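Local coordinates for protein putative glycoside hydrolase (Parabacteroides distasonis ATCC 8503, PDB 3GYC) that is a putative glycoside hydrolase with a cellulase-like TIM barrel that probably cleaves glycosidic bonds in carbohydrates, at residues E65-V76 against R117-K126. Numbering follows the deposited sequence.
Sequences ENPMKKWLLKEV and RLDVDEVCLK. With EDO (1,2-ethanediol), chain F.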
loop_
_atom_site.group_PDB
_atom_site.type_symbol
_atom_site.label_atom_id
_atom_site.label_comp_id
_atom_site.label_asym_id
_atom_site.label_seq_id
_atom_site.Cartn_x
_atom_site.Cartn_y
_atom_site.Cartn_z
ATOM N N GLU A 65 -12.212 -12.143 14.933
ATOM C CA GLU A 65 -13.551 -12.237 15.519
ATOM C C GLU A 65 -14.219 -13.533 15.113
ATOM O O GLU A 65 -14.652 -14.279 15.958
ATOM C CB GLU A 65 -14.440 -11.077 15.082
ATOM C CG GLU A 65 -14.085 -9.754 15.703
ATOM C CD GLU A 65 -14.873 -9.422 16.959
ATOM O OE1 GLU A 65 -15.889 -10.092 17.260
ATOM O OE2 GLU A 65 -14.489 -8.441 17.639
ATOM N N ASN A 66 -14.354 -13.765 13.810
ATOM C CA ASN A 66 -14.963 -14.993 13.290
ATOM C C ASN A 66 -14.465 -15.262 11.865
ATOM O O ASN A 66 -15.018 -14.728 10.905
ATOM C CB ASN A 66 -16.489 -14.906 13.348
ATOM C CG ASN A 66 -17.151 -16.230 13.050
ATOM O OD1 ASN A 66 -16.532 -17.147 12.474
ATOM N ND2 ASN A 66 -18.404 -16.347 13.430
ATOM N N PRO A 67 -13.431 -16.119 11.726
ATOM C CA PRO A 67 -12.790 -16.307 10.429
ATOM C C PRO A 67 -13.665 -16.797 9.297
ATOM O O PRO A 67 -13.454 -16.380 8.139
ATOM C CB PRO A 67 -11.667 -17.307 10.704
ATOM C CG PRO A 67 -11.796 -17.724 12.124
ATOM C CD PRO A 67 -13.013 -17.136 12.714
HETATM N N MSE A 68 -14.687 -17.589 9.595
HETATM C CA MSE A 68 -15.498 -18.114 8.524
HETATM C C MSE A 68 -16.850 -17.471 8.377
HETATM O O MSE A 68 -17.614 -17.865 7.511
HETATM C CB MSE A 68 -15.557 -19.623 8.595
HETATM C CG MSE A 68 -14.156 -20.240 8.501
HETATM SE SE MSE A 68 -14.380 -22.138 8.313
HETATM C CE MSE A 68 -15.803 -22.478 9.616
ATOM N N LYS A 69 -17.090 -16.416 9.142
ATOM C CA LYS A 69 -18.325 -15.655 9.045
ATOM C C LYS A 69 -18.459 -14.926 7.692
ATOM O O LYS A 69 -17.489 -14.457 7.128
ATOM C CB LYS A 69 -18.391 -14.644 10.200
ATOM C CG LYS A 69 -19.478 -13.610 10.046
ATOM C CD LYS A 69 -19.668 -12.735 11.249
ATOM C CE LYS A 69 -20.661 -11.638 10.924
ATOM N NZ LYS A 69 -21.400 -11.246 12.123
ATOM N N LYS A 70 -19.673 -14.853 7.152
ATOM C CA LYS A 70 -19.869 -14.029 5.949
ATOM C C LYS A 70 -20.203 -12.639 6.508
ATOM O O LYS A 70 -21.276 -12.443 7.111
ATOM C CB LYS A 70 -20.998 -14.559 5.050
ATOM C CG LYS A 70 -20.716 -15.904 4.296
ATOM C CD LYS A 70 -21.948 -16.269 3.379
ATOM N N TRP A 71 -19.283 -11.691 6.339
ATOM C CA TRP A 71 -19.431 -10.321 6.840
ATOM C C TRP A 71 -20.029 -9.344 5.850
ATOM O O TRP A 71 -19.618 -9.338 4.701
ATOM C CB TRP A 71 -18.075 -9.751 7.201
ATOM C CG TRP A 71 -17.329 -10.518 8.261
ATOM C CD1 TRP A 71 -16.475 -11.571 8.069
ATOM C CD2 TRP A 71 -17.368 -10.275 9.675
ATOM N NE1 TRP A 71 -15.961 -11.985 9.285
ATOM C CE2 TRP A 71 -16.489 -11.206 10.282
ATOM C CE3 TRP A 71 -18.057 -9.351 10.492
ATOM C CZ2 TRP A 71 -16.278 -11.248 11.681
ATOM C CZ3 TRP A 71 -17.842 -9.383 11.857
ATOM C CH2 TRP A 71 -16.965 -10.331 12.438
ATOM N N LEU A 72 -20.950 -8.498 6.329
ATOM C CA LEU A 72 -21.559 -7.441 5.555
ATOM C C LEU A 72 -20.761 -6.146 5.773
ATOM O O LEU A 72 -20.650 -5.659 6.904
ATOM C CB LEU A 72 -23.014 -7.253 5.978
ATOM C CG LEU A 72 -23.852 -6.274 5.136
ATOM C CD1 LEU A 72 -24.011 -6.727 3.692
ATOM C CD2 LEU A 72 -25.223 -6.082 5.786
ATOM N N LEU A 73 -20.135 -5.630 4.709
ATOM C CA LEU A 73 -19.288 -4.443 4.801
ATOM C C LEU A 73 -19.986 -3.216 4.248
ATOM O O LEU A 73 -20.718 -3.327 3.261
ATOM C CB LEU A 73 -17.977 -4.655 4.040
ATOM C CG LEU A 73 -17.144 -5.891 4.384
ATOM C CD1 LEU A 73 -15.908 -5.931 3.549
ATOM C CD2 LEU A 73 -16.819 -6.020 5.886
ATOM N N LYS A 74 -19.791 -2.065 4.897
ATOM C CA LYS A 74 -20.330 -0.787 4.417
ATOM C C LYS A 74 -19.305 -0.193 3.491
ATOM O O LYS A 74 -18.125 -0.337 3.740
ATOM C CB LYS A 74 -20.585 0.173 5.569
ATOM C CG LYS A 74 -21.549 -0.397 6.576
ATOM C CD LYS A 74 -21.938 0.587 7.692
ATOM C CE LYS A 74 -20.889 0.742 8.755
ATOM N NZ LYS A 74 -21.497 1.447 9.936
ATOM N N GLU A 75 -19.720 0.481 2.426
ATOM C CA GLU A 75 -18.732 1.017 1.479
ATOM C C GLU A 75 -17.965 2.219 2.045
ATOM O O GLU A 75 -18.470 2.971 2.898
ATOM C CB GLU A 75 -19.386 1.364 0.103
ATOM C CG GLU A 75 -20.305 2.607 0.061
ATOM C CD GLU A 75 -21.723 2.402 0.611
ATOM O OE1 GLU A 75 -22.065 1.296 1.130
ATOM O OE2 GLU A 75 -22.525 3.362 0.498
ATOM N N VAL A 76 -16.723 2.351 1.602
ATOM C CA VAL A 76 -15.894 3.497 1.949
ATOM C C VAL A 76 -16.251 4.677 1.034
ATOM O O VAL A 76 -16.272 5.840 1.457
ATOM C CB VAL A 76 -14.389 3.197 1.766
ATOM C CG1 VAL A 76 -13.576 4.275 2.480
ATOM C CG2 VAL A 76 -14.023 1.811 2.313
ATOM N N ARG A 117 -11.692 -2.416 7.211
ATOM C CA ARG A 117 -12.972 -2.226 6.561
ATOM C C ARG A 117 -14.063 -2.329 7.600
ATOM O O ARG A 117 -14.023 -3.208 8.451
ATOM C CB ARG A 117 -13.171 -3.244 5.451
ATOM C CG ARG A 117 -12.207 -3.031 4.283
ATOM C CD ARG A 117 -12.667 -1.882 3.353
ATOM N NE ARG A 117 -13.814 -2.327 2.551
ATOM C CZ ARG A 117 -15.071 -1.922 2.709
ATOM N NH1 ARG A 117 -15.408 -1.017 3.633
ATOM N NH2 ARG A 117 -16.008 -2.426 1.938
ATOM N N LEU A 118 -14.988 -1.391 7.556
ATOM C CA LEU A 118 -16.101 -1.380 8.511
ATOM C C LEU A 118 -17.206 -2.335 8.121
ATOM O O LEU A 118 -17.861 -2.168 7.076
ATOM C CB LEU A 118 -16.712 0.002 8.668
ATOM C CG LEU A 118 -15.857 1.098 9.291
ATOM C CD1 LEU A 118 -16.613 2.427 9.206
ATOM C CD2 LEU A 118 -15.464 0.752 10.749
ATOM N N ASP A 119 -17.421 -3.331 8.974
ATOM C CA ASP A 119 -18.539 -4.231 8.823
ATOM C C ASP A 119 -19.696 -3.527 9.546
ATOM O O ASP A 119 -19.478 -2.562 10.278
ATOM C CB ASP A 119 -18.287 -5.584 9.451
ATOM C CG ASP A 119 -18.102 -5.503 10.987
ATOM O OD1 ASP A 119 -17.101 -4.881 11.424
ATOM O OD2 ASP A 119 -18.985 -6.027 11.728
ATOM N N VAL A 120 -20.910 -4.027 9.392
ATOM C CA VAL A 120 -22.055 -3.372 10.014
ATOM C C VAL A 120 -21.953 -3.298 11.569
ATOM O O VAL A 120 -22.515 -2.412 12.182
ATOM C CB VAL A 120 -23.372 -3.987 9.526
ATOM C CG1 VAL A 120 -23.506 -3.704 8.012
ATOM C CG2 VAL A 120 -23.411 -5.491 9.805
ATOM N N ASP A 121 -21.211 -4.197 12.186
ATOM C CA ASP A 121 -21.015 -4.151 13.634
ATOM C C ASP A 121 -19.719 -3.447 14.042
ATOM O O ASP A 121 -19.371 -3.417 15.218
ATOM C CB ASP A 121 -21.040 -5.560 14.175
ATOM C CG ASP A 121 -22.340 -6.250 13.880
ATOM O OD1 ASP A 121 -23.405 -5.655 14.115
ATOM O OD2 ASP A 121 -22.303 -7.406 13.428
ATOM N N GLU A 122 -19.011 -2.898 13.072
ATOM C CA GLU A 122 -17.806 -2.128 13.288
ATOM C C GLU A 122 -16.880 -2.782 14.313
ATOM O O GLU A 122 -16.476 -2.146 15.286
ATOM C CB GLU A 122 -18.189 -0.700 13.718
ATOM C CG GLU A 122 -19.022 0.005 12.658
ATOM C CD GLU A 122 -19.172 1.497 12.881
ATOM O OE1 GLU A 122 -19.027 1.977 14.031
ATOM O OE2 GLU A 122 -19.475 2.198 11.875
ATOM N N VAL A 123 -16.501 -4.032 14.051
ATOM C CA VAL A 123 -15.688 -4.769 15.027
ATOM C C VAL A 123 -14.269 -4.194 15.267
ATOM O O VAL A 123 -13.699 -4.363 16.361
ATOM C CB VAL A 123 -15.663 -6.308 14.767
ATOM C CG1 VAL A 123 -17.085 -6.872 14.795
ATOM C CG2 VAL A 123 -14.917 -6.669 13.510
ATOM N N CYS A 124 -13.752 -3.429 14.317
ATOM C CA CYS A 124 -12.413 -2.873 14.492
ATOM C C CYS A 124 -12.302 -1.854 15.613
ATOM O O CYS A 124 -11.213 -1.638 16.103
ATOM C CB CYS A 124 -11.887 -2.234 13.208
ATOM S SG CYS A 124 -12.855 -0.806 12.718
ATOM N N LEU A 125 -13.415 -1.238 16.016
ATOM C CA LEU A 125 -13.397 -0.226 17.072
ATOM C C LEU A 125 -12.980 -0.820 18.438
ATOM O O LEU A 125 -12.579 -0.091 19.335
ATOM C CB LEU A 125 -14.758 0.488 17.173
ATOM C CG LEU A 125 -15.220 1.216 15.900
ATOM C CD1 LEU A 125 -16.622 1.761 16.059
ATOM C CD2 LEU A 125 -14.231 2.317 15.472
ATOM N N LYS A 126 -13.045 -2.143 18.574
ATOM C CA LYS A 126 -12.654 -2.829 19.806
ATOM C C LYS A 126 -11.136 -2.855 20.019
ATOM O O LYS A 126 -10.662 -3.035 21.129
ATOM C CB LYS A 126 -13.105 -4.276 19.755
ATOM C CG LYS A 126 -14.558 -4.471 19.541
ATOM C CD LYS A 126 -14.875 -5.912 19.726
ATOM C CE LYS A 126 -16.252 -6.234 19.253
ATOM N NZ LYS A 126 -16.534 -7.626 19.638
HETATM C C1 EDO F . -12.338 1.675 6.415
HETATM O O1 EDO F . -11.723 0.840 5.408
HETATM C C2 EDO F . -13.853 1.887 6.173
HETATM O O2 EDO F . -14.564 0.672 5.829
HETATM O O HOH W 1 -18.912 -2.497 1.079
#
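R117 reaches back to K74, its NH1 donating an almost straight bond (173° at the hydrogen) to K74 O at 2.8 Å. Two successive bends, at chi2 (-79°) and chi3, fold the chain and turn the guanidinium so that K74 O lies in its plane. V76 CG2 lies over one face, 3.4 Å from R117 NH1, and L73 CD1 over the opposite face. At the edge, NH1 also donates to O2 of an ethanediol, while NH2 donates to a water that weakly bridges to L73 O; E28 forms a salt bridge with NE. An alanine in place of R117 would probably leave K74 O without its donor and E28 without this salt-bridge partner, and open a gap between L73 and V76.

Next to this tightly packed arginine the backbones join in a single bridge, L73 with D119, an antiparallel non-hydrogen-bonded pair flanked by K74 N to L118 O (2.9 Å) and V120 N to L72 O (3.0 Å). D119 turns its carboxylate back to its own loop: OD1 accepts from V123 N, and OD2 from D121 N in an Asx turn. W71 presents its edge to this group, CZ3 3.5 Å from D119 OD2, with ring and carboxylate 81° apart, and meets V123 CG1 beyond.

Toward solvent the contact loosens into charged pairs. K74 NZ approaches E122 OE2 from above the carboxylate plane at 2.9 Å, and K126 NZ meets the syn side of E65 OE2 at 3.0 Å; V120 CG1 touches L72 CD2 on the outer side.

The 71-73 strand also pairs with 88-90, so the contact joins this two-stranded sheet to the loop that follows barrel strand 109-113. Both segments belong to the regions following the adjacent parallel strands 53-57 and 109-113, at the C-terminal end of the barrel, where TIM-barrel enzymes carry their active sites.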